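Local coordinates for protein CobC (Shigella flexneri 2a, PDB 6NRU) that probably removes the 5'-phosphate from adenosylcobalamin 5'-phosphate and from alpha-ribazole 5'-phosphate in vitamin B12 nucleotide-loop assembly, as a histidine phosphatase of the phosphoglycerate mutase family, at residues A[6-11]-A[182-187]; A[26-31]-A[58-63]; A[80-85]-A[147-152]; A[87-92]-A[118-123]; A[151-156]-A[174-179]. All coordinates share one frame; numbering follows the deposited sequence.

Interaction 1 (A[6-11]-A[182-187]). With SO4 (sulfate ion), chain N.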
# COMPACT_ATOMS: atom_id res chain seq x y z
N LEU A 6 2.73 1.49 13.38
CA LEU A 6 2.08 0.97 12.18
C LEU A 6 3.02 -0.02 11.52
O LEU A 6 4.14 0.35 11.12
CB LEU A 6 1.72 2.10 11.22
CG LEU A 6 1.10 3.34 11.87
CD1 LEU A 6 0.86 4.42 10.84
CD2 LEU A 6 -0.19 2.97 12.59
N TRP A 7 2.59 -1.27 11.41
CA TRP A 7 3.33 -2.28 10.67
C TRP A 7 2.81 -2.29 9.24
O TRP A 7 1.64 -2.60 9.01
CB TRP A 7 3.19 -3.65 11.32
CG TRP A 7 3.60 -3.67 12.77
CD1 TRP A 7 2.89 -3.19 13.83
CD2 TRP A 7 4.81 -4.21 13.31
NE1 TRP A 7 3.59 -3.39 15.00
CE2 TRP A 7 4.77 -4.01 14.71
CE3 TRP A 7 5.93 -4.84 12.75
CZ2 TRP A 7 5.81 -4.42 15.55
CZ3 TRP A 7 6.96 -5.24 13.59
CH2 TRP A 7 6.89 -5.03 14.97
N LEU A 8 3.67 -1.94 8.29
CA LEU A 8 3.27 -1.76 6.90
C LEU A 8 3.65 -2.99 6.09
O LEU A 8 4.80 -3.44 6.13
CB LEU A 8 3.93 -0.52 6.31
CG LEU A 8 3.86 0.73 7.19
CD1 LEU A 8 4.56 1.91 6.53
CD2 LEU A 8 2.42 1.08 7.53
N ILE A 9 2.68 -3.54 5.35
CA ILE A 9 2.90 -4.66 4.46
C ILE A 9 2.24 -4.34 3.13
O ILE A 9 1.03 -4.08 3.08
CB ILE A 9 2.35 -5.98 5.03
CG1 ILE A 9 3.22 -6.48 6.18
CG2 ILE A 9 2.25 -7.04 3.93
CD1 ILE A 9 2.84 -7.86 6.66
N ARG A 10 3.02 -4.36 2.05
CA ARG A 10 2.49 -4.28 0.70
C ARG A 10 2.15 -5.69 0.23
O ARG A 10 2.86 -6.65 0.54
CB ARG A 10 3.51 -3.62 -0.23
CG ARG A 10 3.16 -3.67 -1.71
CD ARG A 10 4.38 -3.29 -2.54
NE ARG A 10 4.15 -3.38 -3.98
CZ ARG A 10 5.11 -3.21 -4.88
NH1 ARG A 10 6.35 -2.95 -4.49
NH2 ARG A 10 4.84 -3.31 -6.18
N HIS A 11 1.05 -5.80 -0.52
CA HIS A 11 0.61 -7.10 -1.01
C HIS A 11 1.68 -7.75 -1.88
O HIS A 11 2.53 -7.08 -2.48
CB HIS A 11 -0.69 -6.95 -1.81
CG HIS A 11 -0.54 -6.13 -3.05
ND1 HIS A 11 -0.02 -6.64 -4.22
CD2 HIS A 11 -0.84 -4.83 -3.30
CE1 HIS A 11 -0.01 -5.69 -5.14
NE2 HIS A 11 -0.49 -4.59 -4.61
N SER A 182 7.49 -3.19 6.92
CA SER A 182 8.04 -1.95 7.45
C SER A 182 7.26 -1.55 8.70
O SER A 182 6.15 -2.03 8.94
CB SER A 182 7.99 -0.82 6.42
OG SER A 182 8.51 -1.25 5.18
N ALA A 183 7.85 -0.66 9.48
CA ALA A 183 7.20 -0.18 10.69
C ALA A 183 7.57 1.28 10.93
O ALA A 183 8.72 1.68 10.75
CB ALA A 183 7.58 -1.03 11.91
N ILE A 184 6.57 2.06 11.31
CA ILE A 184 6.72 3.46 11.64
C ILE A 184 6.05 3.78 12.97
O ILE A 184 4.91 3.42 13.18
CB ILE A 184 6.16 4.35 10.52
CG1 ILE A 184 6.00 5.77 11.02
CG2 ILE A 184 4.87 3.79 9.98
CD1 ILE A 184 6.51 6.79 10.04
N ASP A 185 6.75 4.47 13.86
CA ASP A 185 6.22 4.82 15.18
C ASP A 185 5.71 6.25 15.18
O ASP A 185 6.33 7.14 14.60
CB ASP A 185 7.29 4.65 16.26
CG ASP A 185 7.31 3.26 16.85
OD1 ASP A 185 6.30 2.87 17.48
OD2 ASP A 185 8.33 2.56 16.69
N ILE A 186 4.57 6.47 15.83
CA ILE A 186 3.98 7.79 15.96
C ILE A 186 3.69 8.05 17.43
O ILE A 186 3.04 7.24 18.10
CB ILE A 186 2.69 7.95 15.14
CG1 ILE A 186 2.87 7.39 13.73
CG2 ILE A 186 2.28 9.40 15.08
CD1 ILE A 186 1.59 7.36 12.93
N ASN A 187 4.18 9.18 17.94
CA ASN A 187 3.91 9.60 19.31
C ASN A 187 3.73 11.11 19.31
O ASN A 187 4.63 11.84 18.90
CB ASN A 187 5.04 9.18 20.25
CG ASN A 187 5.28 7.69 20.25
OD1 ASN A 187 6.29 7.21 19.75
ND2 ASN A 187 4.34 6.93 20.80
S SO4 N . 1.59 -2.45 -7.88
O1 SO4 N . 1.27 -1.03 -8.02
O2 SO4 N . 1.85 -3.02 -9.19
O3 SO4 N . 2.77 -2.59 -7.03
O4 SO4 N . 0.46 -3.14 -7.26

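Interaction 2 (A[26-31]-A[58-63]). With SO4 (sulfate ion), chain N.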
# COMPACT_ATOMS: atom_id res chain seq x y z
N ALA A 26 -8.29 -2.99 -10.53
CA ALA A 26 -8.63 -4.24 -11.20
C ALA A 26 -8.28 -5.44 -10.32
O ALA A 26 -7.26 -5.42 -9.62
CB ALA A 26 -7.91 -4.34 -12.54
N PRO A 27 -9.10 -6.50 -10.33
CA PRO A 27 -8.82 -7.69 -9.49
C PRO A 27 -7.77 -8.61 -10.10
O PRO A 27 -8.05 -9.70 -10.61
CB PRO A 27 -10.19 -8.35 -9.40
CG PRO A 27 -10.85 -8.00 -10.69
CD PRO A 27 -10.39 -6.61 -11.03
N THR A 28 -6.51 -8.18 -10.05
CA THR A 28 -5.52 -9.12 -10.56
C THR A 28 -5.08 -10.08 -9.45
O THR A 28 -4.90 -9.66 -8.31
CB THR A 28 -4.31 -8.38 -11.12
OG1 THR A 28 -3.25 -9.31 -11.38
CG2 THR A 28 -3.84 -7.32 -10.14
N PRO A 29 -4.90 -11.36 -9.76
CA PRO A 29 -4.65 -12.35 -8.71
C PRO A 29 -3.20 -12.36 -8.26
O PRO A 29 -2.28 -11.96 -8.97
CB PRO A 29 -5.01 -13.67 -9.39
CG PRO A 29 -4.67 -13.44 -10.82
CD PRO A 29 -4.97 -11.98 -11.10
N LEU A 30 -3.01 -12.85 -7.03
CA LEU A 30 -1.67 -13.09 -6.52
C LEU A 30 -1.03 -14.26 -7.25
O LEU A 30 -1.69 -15.27 -7.53
CB LEU A 30 -1.72 -13.38 -5.02
CG LEU A 30 -1.20 -12.35 -4.01
CD1 LEU A 30 -1.80 -10.99 -4.26
CD2 LEU A 30 -1.51 -12.81 -2.59
N THR A 31 0.26 -14.13 -7.57
CA THR A 31 1.04 -15.22 -8.13
C THR A 31 1.61 -16.08 -7.01
O THR A 31 1.88 -15.60 -5.91
CB THR A 31 2.19 -14.70 -8.99
OG1 THR A 31 3.24 -14.20 -8.15
CG2 THR A 31 1.72 -13.59 -9.92
N LEU A 58 -9.16 -3.87 -2.08
CA LEU A 58 -8.79 -4.72 -3.21
C LEU A 58 -8.36 -6.10 -2.72
O LEU A 58 -7.62 -6.23 -1.74
CB LEU A 58 -7.67 -4.06 -4.02
CG LEU A 58 -7.97 -2.62 -4.45
CD1 LEU A 58 -6.89 -2.11 -5.37
CD2 LEU A 58 -9.33 -2.54 -5.13
N GLU A 59 -8.83 -7.13 -3.42
CA GLU A 59 -8.73 -8.49 -2.90
C GLU A 59 -7.28 -8.97 -2.82
O GLU A 59 -6.96 -9.81 -1.98
CB GLU A 59 -9.56 -9.45 -3.75
CG GLU A 59 -10.18 -10.58 -2.95
CD GLU A 59 -11.13 -10.08 -1.88
OE1 GLU A 59 -11.21 -10.71 -0.81
OE2 GLU A 59 -11.81 -9.05 -2.13
N ARG A 60 -6.40 -8.44 -3.67
CA ARG A 60 -4.99 -8.82 -3.57
C ARG A 60 -4.41 -8.43 -2.22
O ARG A 60 -3.52 -9.12 -1.70
CB ARG A 60 -4.18 -8.20 -4.71
CG ARG A 60 -4.05 -6.69 -4.65
CD ARG A 60 -4.18 -6.10 -6.04
NE ARG A 60 -3.30 -4.95 -6.25
CZ ARG A 60 -3.64 -3.87 -6.95
NH1 ARG A 60 -4.84 -3.80 -7.52
NH2 ARG A 60 -2.78 -2.87 -7.09
N ALA A 61 -4.91 -7.35 -1.62
CA ALA A 61 -4.49 -6.96 -0.28
C ALA A 61 -5.16 -7.83 0.78
O ALA A 61 -4.52 -8.21 1.76
CB ALA A 61 -4.80 -5.48 -0.04
N GLN A 62 -6.44 -8.15 0.58
CA GLN A 62 -7.14 -9.00 1.53
C GLN A 62 -6.63 -10.44 1.47
O GLN A 62 -6.50 -11.10 2.51
CB GLN A 62 -8.64 -8.95 1.28
CG GLN A 62 -9.22 -7.55 1.42
CD GLN A 62 -10.73 -7.54 1.36
OE1 GLN A 62 -11.39 -7.92 2.32
NE2 GLN A 62 -11.28 -7.11 0.23
N HIS A 63 -6.33 -10.93 0.26
CA HIS A 63 -5.70 -12.24 0.14
C HIS A 63 -4.38 -12.28 0.90
O HIS A 63 -4.06 -13.28 1.56
CB HIS A 63 -5.48 -12.58 -1.34
CG HIS A 63 -5.05 -13.99 -1.59
ND1 HIS A 63 -4.92 -14.51 -2.86
CD2 HIS A 63 -4.74 -15.00 -0.74
CE1 HIS A 63 -4.53 -15.78 -2.78
NE2 HIS A 63 -4.42 -16.09 -1.50
S SO4 N . 1.59 -2.45 -7.88
O1 SO4 N . 1.27 -1.03 -8.02
O2 SO4 N . 1.85 -3.02 -9.19
O3 SO4 N . 2.77 -2.59 -7.03
O4 SO4 N . 0.46 -3.14 -7.26

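Interaction 3 (A[80-85]-A[147-152])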
# COMPACT_ATOMS: atom_id res chain seq x y z
N PRO A 80 -11.35 2.00 2.60
CA PRO A 80 -11.25 2.35 1.18
C PRO A 80 -10.18 3.38 0.89
O PRO A 80 -9.73 3.48 -0.26
CB PRO A 80 -12.65 2.89 0.84
CG PRO A 80 -13.52 2.52 2.01
CD PRO A 80 -12.62 2.45 3.19
N GLU A 81 -9.77 4.17 1.89
CA GLU A 81 -8.68 5.12 1.71
C GLU A 81 -7.36 4.42 1.42
O GLU A 81 -6.49 5.01 0.78
CB GLU A 81 -8.54 6.01 2.94
CG GLU A 81 -9.55 7.15 3.02
CD GLU A 81 -10.94 6.68 3.42
OE1 GLU A 81 -11.08 5.51 3.84
OE2 GLU A 81 -11.90 7.47 3.29
N LEU A 82 -7.21 3.17 1.86
CA LEU A 82 -6.01 2.38 1.62
C LEU A 82 -5.97 1.76 0.24
O LEU A 82 -5.00 1.06 -0.08
CB LEU A 82 -5.88 1.28 2.68
CG LEU A 82 -5.58 1.74 4.11
CD1 LEU A 82 -5.65 0.58 5.09
CD2 LEU A 82 -4.21 2.41 4.18
N ASN A 83 -6.98 2.00 -0.59
CA ASN A 83 -7.04 1.40 -1.91
C ASN A 83 -5.95 1.95 -2.83
O ASN A 83 -5.49 3.09 -2.67
CB ASN A 83 -8.40 1.65 -2.56
CG ASN A 83 -9.49 0.84 -1.93
OD1 ASN A 83 -9.23 -0.06 -1.14
ND2 ASN A 83 -10.74 1.16 -2.27
N GLU A 84 -5.56 1.13 -3.80
CA GLU A 84 -4.70 1.60 -4.87
C GLU A 84 -5.39 2.74 -5.63
O GLU A 84 -6.61 2.86 -5.62
CB GLU A 84 -4.37 0.45 -5.82
CG GLU A 84 -3.40 0.77 -6.95
CD GLU A 84 -2.08 1.34 -6.45
OE1 GLU A 84 -1.97 2.57 -6.32
OE2 GLU A 84 -1.15 0.54 -6.19
N MSE A 85 -4.58 3.59 -6.25
CA MSE A 85 -5.10 4.63 -7.12
C MSE A 85 -5.94 4.00 -8.23
O MSE A 85 -5.60 2.94 -8.74
CB MSE A 85 -3.95 5.43 -7.73
CG MSE A 85 -4.32 6.85 -8.12
SE MSE A 85 -2.77 7.84 -8.75
CE MSE A 85 -2.95 7.52 -10.66
N ILE A 147 -0.75 -1.70 15.04
CA ILE A 147 -1.71 -1.76 13.94
C ILE A 147 -0.97 -2.22 12.69
O ILE A 147 0.01 -1.60 12.28
CB ILE A 147 -2.38 -0.39 13.72
CG1 ILE A 147 -2.94 0.14 15.04
CG2 ILE A 147 -3.46 -0.50 12.66
CD1 ILE A 147 -3.44 1.56 14.96
N LEU A 148 -1.45 -3.31 12.09
CA LEU A 148 -0.91 -3.80 10.84
C LEU A 148 -1.70 -3.22 9.68
O LEU A 148 -2.94 -3.27 9.68
CB LEU A 148 -0.95 -5.33 10.79
CG LEU A 148 -0.71 -5.95 9.41
CD1 LEU A 148 0.73 -5.74 8.96
CD2 LEU A 148 -1.07 -7.42 9.41
N ILE A 149 -1.00 -2.67 8.69
CA ILE A 149 -1.62 -2.06 7.52
C ILE A 149 -1.21 -2.86 6.29
O ILE A 149 -0.02 -2.97 5.98
CB ILE A 149 -1.22 -0.59 7.37
CG1 ILE A 149 -1.73 0.22 8.56
CG2 ILE A 149 -1.76 -0.02 6.06
CD1 ILE A 149 -1.54 1.71 8.41
N VAL A 150 -2.20 -3.41 5.59
CA VAL A 150 -1.98 -4.16 4.36
C VAL A 150 -2.52 -3.31 3.22
O VAL A 150 -3.74 -3.10 3.11
CB VAL A 150 -2.66 -5.54 4.39
CG1 VAL A 150 -2.25 -6.36 3.18
CG2 VAL A 150 -2.32 -6.27 5.69
N SER A 151 -1.62 -2.83 2.36
CA SER A 151 -2.03 -1.92 1.30
C SER A 151 -1.14 -2.07 0.07
O SER A 151 -0.70 -3.18 -0.26
CB SER A 151 -2.00 -0.47 1.79
OG SER A 151 -2.67 0.39 0.89
N HIS A 152 -0.86 -0.96 -0.61
CA HIS A 152 -0.19 -0.96 -1.90
C HIS A 152 1.02 -0.05 -1.86
O HIS A 152 1.24 0.70 -0.91
CB HIS A 152 -1.16 -0.53 -3.01
CG HIS A 152 -2.46 -1.26 -2.99
ND1 HIS A 152 -2.69 -2.39 -3.74
CD2 HIS A 152 -3.60 -1.03 -2.30
CE1 HIS A 152 -3.92 -2.83 -3.52
NE2 HIS A 152 -4.49 -2.02 -2.64

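Interaction 4 (A[87-92]-A[118-123])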
# COMPACT_ATOMS: atom_id res chain seq x y z
N PHE A 87 -6.93 3.87 -11.84
CA PHE A 87 -6.36 4.30 -13.11
C PHE A 87 -7.38 4.36 -14.24
O PHE A 87 -7.00 4.67 -15.38
CB PHE A 87 -5.20 3.37 -13.50
CG PHE A 87 -3.87 3.79 -12.94
CD1 PHE A 87 -3.13 4.80 -13.56
CD2 PHE A 87 -3.35 3.19 -11.81
CE1 PHE A 87 -1.90 5.19 -13.05
CE2 PHE A 87 -2.12 3.57 -11.30
CZ PHE A 87 -1.39 4.57 -11.92
N GLY A 88 -8.64 4.06 -13.97
CA GLY A 88 -9.67 4.25 -14.97
C GLY A 88 -9.50 3.33 -16.16
O GLY A 88 -9.40 2.10 -16.02
N ASP A 89 -9.47 3.92 -17.36
CA ASP A 89 -9.37 3.13 -18.59
C ASP A 89 -8.00 2.48 -18.75
O ASP A 89 -7.86 1.57 -19.57
CB ASP A 89 -9.67 4.01 -19.81
CG ASP A 89 -11.14 4.35 -19.94
OD1 ASP A 89 -12.00 3.51 -19.59
OD2 ASP A 89 -11.45 5.47 -20.42
N TRP A 90 -7.00 2.93 -17.99
CA TRP A 90 -5.63 2.47 -18.16
C TRP A 90 -5.31 1.20 -17.38
O TRP A 90 -4.18 0.71 -17.47
CB TRP A 90 -4.65 3.57 -17.73
CG TRP A 90 -4.66 4.77 -18.62
CD1 TRP A 90 -5.31 4.90 -19.81
CD2 TRP A 90 -3.98 6.01 -18.39
NE1 TRP A 90 -5.09 6.15 -20.34
CE2 TRP A 90 -4.27 6.85 -19.48
CE3 TRP A 90 -3.16 6.49 -17.37
CZ2 TRP A 90 -3.77 8.14 -19.58
CZ3 TRP A 90 -2.66 7.77 -17.47
CH2 TRP A 90 -2.97 8.59 -18.56
N GLU A 91 -6.26 0.66 -16.62
CA GLU A 91 -5.98 -0.52 -15.81
C GLU A 91 -5.85 -1.76 -16.68
O GLU A 91 -6.46 -1.86 -17.75
CB GLU A 91 -7.09 -0.72 -14.77
CG GLU A 91 -7.41 0.54 -13.99
CD GLU A 91 -8.16 0.27 -12.70
OE1 GLU A 91 -9.01 -0.64 -12.68
OE2 GLU A 91 -7.90 0.98 -11.71
N MSE A 92 -5.04 -2.71 -16.21
CA MSE A 92 -4.72 -3.93 -16.94
C MSE A 92 -4.18 -3.66 -18.35
O MSE A 92 -4.46 -4.42 -19.28
CB MSE A 92 -5.94 -4.85 -17.03
CG MSE A 92 -6.47 -5.28 -15.68
SE MSE A 92 -5.06 -6.02 -14.57
CE MSE A 92 -5.04 -7.85 -15.25
N PRO A 118 -5.44 10.12 -14.99
CA PRO A 118 -5.57 8.94 -15.86
C PRO A 118 -6.96 8.89 -16.48
O PRO A 118 -7.96 9.21 -15.83
CB PRO A 118 -5.33 7.77 -14.90
CG PRO A 118 -4.53 8.35 -13.79
CD PRO A 118 -5.02 9.76 -13.63
N THR A 119 -7.01 8.48 -17.75
CA THR A 119 -8.24 8.55 -18.53
C THR A 119 -9.41 7.88 -17.81
O THR A 119 -9.43 6.66 -17.63
CB THR A 119 -8.03 7.92 -19.91
OG1 THR A 119 -7.03 8.66 -20.62
CG2 THR A 119 -9.33 7.94 -20.70
N ASN A 120 -10.39 8.70 -17.40
CA ASN A 120 -11.56 8.24 -16.66
C ASN A 120 -11.17 7.56 -15.35
O ASN A 120 -11.83 6.62 -14.90
CB ASN A 120 -12.44 7.31 -17.51
CG ASN A 120 -13.10 8.04 -18.67
OD1 ASN A 120 -13.37 9.24 -18.60
ND2 ASN A 120 -13.37 7.30 -19.75
N GLY A 121 -10.10 8.04 -14.72
CA GLY A 121 -9.68 7.55 -13.43
C GLY A 121 -9.58 8.66 -12.40
O GLY A 121 -10.24 9.70 -12.54
N GLU A 122 -8.76 8.46 -11.38
CA GLU A 122 -8.52 9.47 -10.35
C GLU A 122 -7.08 9.94 -10.41
O GLU A 122 -6.16 9.15 -10.63
CB GLU A 122 -8.86 8.93 -8.95
CG GLU A 122 -7.80 8.03 -8.32
CD GLU A 122 -8.14 7.64 -6.88
OE1 GLU A 122 -8.59 8.52 -6.12
OE2 GLU A 122 -7.95 6.46 -6.52
N GLY A 123 -6.88 11.25 -10.22
CA GLY A 123 -5.55 11.82 -10.26
C GLY A 123 -4.83 11.70 -8.94
O GLY A 123 -5.39 11.30 -7.92
O HOH W 1 -15.01 4.51 -19.51

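Interaction 5 (A[151-156]-A[174-179])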
# COMPACT_ATOMS: atom_id res chain seq x y z
N SER A 151 -1.62 -2.83 2.36
CA SER A 151 -2.03 -1.92 1.30
C SER A 151 -1.14 -2.07 0.07
O SER A 151 -0.70 -3.18 -0.26
CB SER A 151 -2.00 -0.47 1.79
OG SER A 151 -2.67 0.39 0.89
N HIS A 152 -0.86 -0.96 -0.61
CA HIS A 152 -0.19 -0.96 -1.90
C HIS A 152 1.02 -0.05 -1.86
O HIS A 152 1.24 0.70 -0.91
CB HIS A 152 -1.16 -0.53 -3.01
CG HIS A 152 -2.46 -1.26 -2.99
ND1 HIS A 152 -2.69 -2.39 -3.74
CD2 HIS A 152 -3.60 -1.03 -2.30
CE1 HIS A 152 -3.92 -2.83 -3.52
NE2 HIS A 152 -4.49 -2.02 -2.64
N GLN A 153 1.81 -0.11 -2.94
CA GLN A 153 3.08 0.61 -2.99
C GLN A 153 2.86 2.12 -2.93
O GLN A 153 3.54 2.82 -2.17
CB GLN A 153 3.84 0.22 -4.26
CG GLN A 153 5.34 0.28 -4.13
CD GLN A 153 5.85 1.69 -3.98
OE1 GLN A 153 6.69 1.98 -3.13
NE2 GLN A 153 5.32 2.60 -4.79
N GLY A 154 1.93 2.63 -3.73
CA GLY A 154 1.70 4.07 -3.74
C GLY A 154 1.12 4.59 -2.44
O GLY A 154 1.48 5.68 -1.99
N VAL A 155 0.23 3.82 -1.82
CA VAL A 155 -0.38 4.25 -0.56
C VAL A 155 0.65 4.26 0.56
O VAL A 155 0.78 5.25 1.29
CB VAL A 155 -1.57 3.33 -0.20
CG1 VAL A 155 -2.08 3.66 1.19
CG2 VAL A 155 -2.67 3.45 -1.23
N LEU A 156 1.39 3.16 0.71
CA LEU A 156 2.29 3.03 1.86
C LEU A 156 3.49 3.96 1.73
O LEU A 156 3.93 4.54 2.72
CB LEU A 156 2.73 1.58 2.01
CG LEU A 156 1.60 0.58 2.30
CD1 LEU A 156 2.13 -0.84 2.30
CD2 LEU A 156 0.95 0.91 3.63
N PHE A 174 10.94 6.33 -0.73
CA PHE A 174 10.66 5.16 0.11
C PHE A 174 9.87 4.15 -0.72
O PHE A 174 8.65 4.04 -0.58
CB PHE A 174 9.89 5.55 1.37
CG PHE A 174 10.34 6.83 1.99
CD1 PHE A 174 11.36 6.84 2.92
CD2 PHE A 174 9.74 8.04 1.63
CE1 PHE A 174 11.78 8.03 3.50
CE2 PHE A 174 10.16 9.22 2.20
CZ PHE A 174 11.18 9.22 3.13
N ARG A 175 10.56 3.40 -1.57
CA ARG A 175 9.91 2.31 -2.28
C ARG A 175 9.61 1.16 -1.31
O ARG A 175 10.50 0.70 -0.59
CB ARG A 175 10.79 1.82 -3.43
CG ARG A 175 10.51 2.52 -4.75
CD ARG A 175 10.55 1.54 -5.92
NE ARG A 175 11.88 1.43 -6.50
CZ ARG A 175 12.64 0.34 -6.45
NH1 ARG A 175 12.20 -0.75 -5.83
NH2 ARG A 175 13.84 0.33 -7.01
N VAL A 176 8.36 0.72 -1.29
CA VAL A 176 7.91 -0.35 -0.40
C VAL A 176 7.86 -1.64 -1.19
O VAL A 176 7.16 -1.74 -2.20
CB VAL A 176 6.55 -0.02 0.23
CG1 VAL A 176 6.05 -1.19 1.06
CG2 VAL A 176 6.64 1.24 1.08
N ASP A 177 8.61 -2.64 -0.73
CA ASP A 177 8.86 -3.87 -1.47
C ASP A 177 7.89 -4.98 -1.10
O ASP A 177 7.30 -4.99 -0.02
CB ASP A 177 10.29 -4.35 -1.23
CG ASP A 177 11.32 -3.46 -1.89
OD1 ASP A 177 10.93 -2.40 -2.42
OD2 ASP A 177 12.51 -3.81 -1.86
N GLN A 178 7.74 -5.93 -2.03
CA GLN A 178 6.91 -7.10 -1.81
C GLN A 178 7.71 -8.19 -1.11
O GLN A 178 8.91 -8.34 -1.32
CB GLN A 178 6.36 -7.62 -3.15
CG GLN A 178 5.37 -6.66 -3.80
CD GLN A 178 4.95 -7.10 -5.19
OE1 GLN A 178 5.77 -7.58 -5.97
NE2 GLN A 178 3.67 -6.92 -5.51
N GLY A 179 7.02 -8.94 -0.26
CA GLY A 179 7.68 -9.92 0.58
C GLY A 179 8.41 -9.34 1.76
O GLY A 179 9.14 -10.07 2.45

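Interaction 1 (A[6-11]-A[182-187])
Leu-6, Leu-8, Ile-184 and Ile-186 form the apolar side of this antiparallel strand pair. Leu-6 and Ile-184 run alongside each other in the same direction, with Leu-6 CB 3.8 Å from Ile-184 CG2. That methyl sits between backbone N and carbonyl carbon and also meets Leu-8 CD1, at 3.9 Å, while CG1 runs off away from the partner strand. Two residues on, Ile-186 reaches back obliquely, its CD1 3.7 Å from Leu-6 CD1. Helix 153-163 lies against this face through Leu-163 and Ile-160. On the other face Ala-183 CB rests near the rim of the Trp-7 ring, whose NE1 bonds Asn-146. Between the faces, Leu-6/Ile-184 and Leu-8/Ser-182 are hydrogen-bonded pairs flanking the non-hydrogen-bonded pair Trp-7/Ala-183. Leu-6 N gives a nearly straight bond to Ile-184 O (2.9 Å, 168°); Leu-8 N approaches Ser-182 O from above the carbonyl plane. Past the Leu-8/Ser-182 pair, strand 5-10 continues to the polar end. There Arg-10, extended from CG to NE, puts NH2 2.4 Å from sulfate O3, a very short bond, and His-11 NE2 makes a weak one to sulfate O4 at 3.2 Å. His-11 is probably the residue phosphorylated during catalysis, so the sulfate plausibly marks the phosphate pocket, with Arg-10, and Arg-60 and Asn-17 which also bond it, probably favouring an anion beside the ring.

Interaction 2 (A[26-31]-A[58-63])
Leu-30 fits against the first turn of helix 59-69 with both its methyls. CD2 sits over one face of the His-63 ring, offset toward its rim, in a CH-pi contact 4.0 Å from the ring centroid and 20° off the normal. CD1 meets the start of the Arg-60 side chain, 3.7 Å from Arg-60 CB, the two side chains crossing at about a right angle. His-63 turns its ring to Leu-30 with CG anti to the backbone N (chi1 -170°). Farther along, Arg-60 passes Thr-28, whose CG2 lies 4.3 Å from Arg-60 CD. Its CG takes the crowded position between backbone N and carbonyl carbon (chi1 67°), and bends at chi2 and chi3 carry the guanidinium to the sulfate, where NH2 donates to O4 over 3.3 Å. This is an arginine of the histidine phosphatase active site, next to His-11 and with a long, weak ion pair to Glu-84. The other terminal nitrogen, NH1, is held by Gly-24 O. The loop is shaped by an inverse gamma turn centred on Pro-27, with Thr-28 N bonded to Ala-26 O at 2.9 Å. Thr-28 OG1 ties it to Ala-16 N, and Ile-35 of helix 32-44 touches both Leu-30 and His-63.

Interaction 3 (A[80-85]-A[147-152])
The tight part of this contact is buried where Leu-82 ends a short 3-10 turn against strand 146-151. Ser-151 OG, anti to its backbone N (chi1 -166°), donates to Leu-82 O over 2.6 Å, in the carbonyl plane and on a lone pair. Behind it Leu-82 CD2 meets Ile-149 CG2 at 3.9 Å, the side chains crossing at about a right angle. The same Leu-82 O lies in the plane of the His-152 ring, at its edge, 3.4 Å from CD2. Glu-84 CB closes over the centre of one face of that ring in a CH-pi contact, 3.8 Å from the centroid. Only the carboxylate end, brought back past the ring by a bend at chi2 (56°), lies on the more open side, toward the sulfate. OE1 accepts from Met-85 N through its anti lone pair, which helps set the rotation of the carboxylate, while OE2 stands 3.4 Å from His-152 CB. With His-152 NE2 bonded to Ser-56 OG, the ring is steadied between Ser-56 and Glu-84, the probable proton donor and acceptor, whose ionisation the nearby histidine and Arg-60 may tune.

Interaction 4 (A[87-92]-A[118-123])
Asp-89 N and Thr-119 O make the straight bond at the middle of this loop-to-loop contact: 2.8 Å, 173° at the hydrogen, nearly along the C=O axis. The carbonyl belongs to a type II turn, Pro-118 to Gly-121, closed by Gly-121 N to Pro-118 O. Asp-89 OD2 accepts a weak bond from Asn-120 ND2 at 2.7 Å, carboxylate and amide planes 75° apart; a water donates to Asp-89 OD1 and weakly accepts from the same ND2. Deeper in, Trp-90 NE1 and Thr-119 OG1 both bond Asp-102 OD2. Thr-119 N lies over the centre of the indole, and Pro-118 CA sits above its six-membered ring in a CH-pi contact, 3.7 Å from the centroid. Gly-88 and Gly-121 let the backbones close to 3.6 Å between their CA atoms. Phe-87 CD1 touches Pro-118 CG, and Phe-87 N is bonded to Glu-91 OE2. The contact joins the loops leading into helices 95-101 and 124-136, with Tyr-106 and Trp-109 of helix 103-111 edge-to-face against Trp-90.

Interaction 5 (A[151-156]-A[174-179])
Gln-153 reaches from the first turn of helix 153-163 across the backbone of Val-176, its CG 3.3 Å from Val-176 O. CG is roughly anti to the backbone N (chi1 -150°), and a bend at chi2 (-68°) swings the amide to the loop. OE1 accepts a hydrogen bond from Val-176 N on a lone pair, at 2.8 Å and 172°, nearly straight; it also lies 3.3 Å from Arg-175 CA. One turn along the helix Leu-156 adds apolar packing: its CB is 4.0 Å from Val-176 CG2, its CD1 is near CG1, and the two side chains cross at about a right angle. The backbone of Val-176 is gripped at N by Gln-153 and at O by Arg-10 NH1. Arg-175 and Asp-177 form a long salt bridge. Asn-197 of strand 190-198 bonds Arg-175 O and Asp-177 N. Together these contacts hold the loop before strand 181-187 beside the probable phosphate pocket, marked by the sulfate, of a branch 1 histidine phosphatase.

Interactions 1 and 3 are buried and join the same sheet, strands 5-10 and 146-151 being neighbours in it; interaction 1 is built on backbone bonds, interaction 3 on side-chain packing and a serine bonded to a backbone carbonyl. Interaction 5, partly buried, shares Ser-151 and His-152 with interaction 3 and meets interaction 1 at Arg-10. Interaction 2, partly buried on the other side of the chain's centre from interaction 1, contributes Arg-60 to the same sulfate. The C-terminal ends of strands 5-10 and 146-151 thus lead to one pocket, with His-11, Arg-60, Glu-84 and His-152 converging. Interaction 4, about 18 Å from the chain's centre, is the peripheral one, water-bridged and rich in aromatic contacts, touching interaction 3 through Met-85.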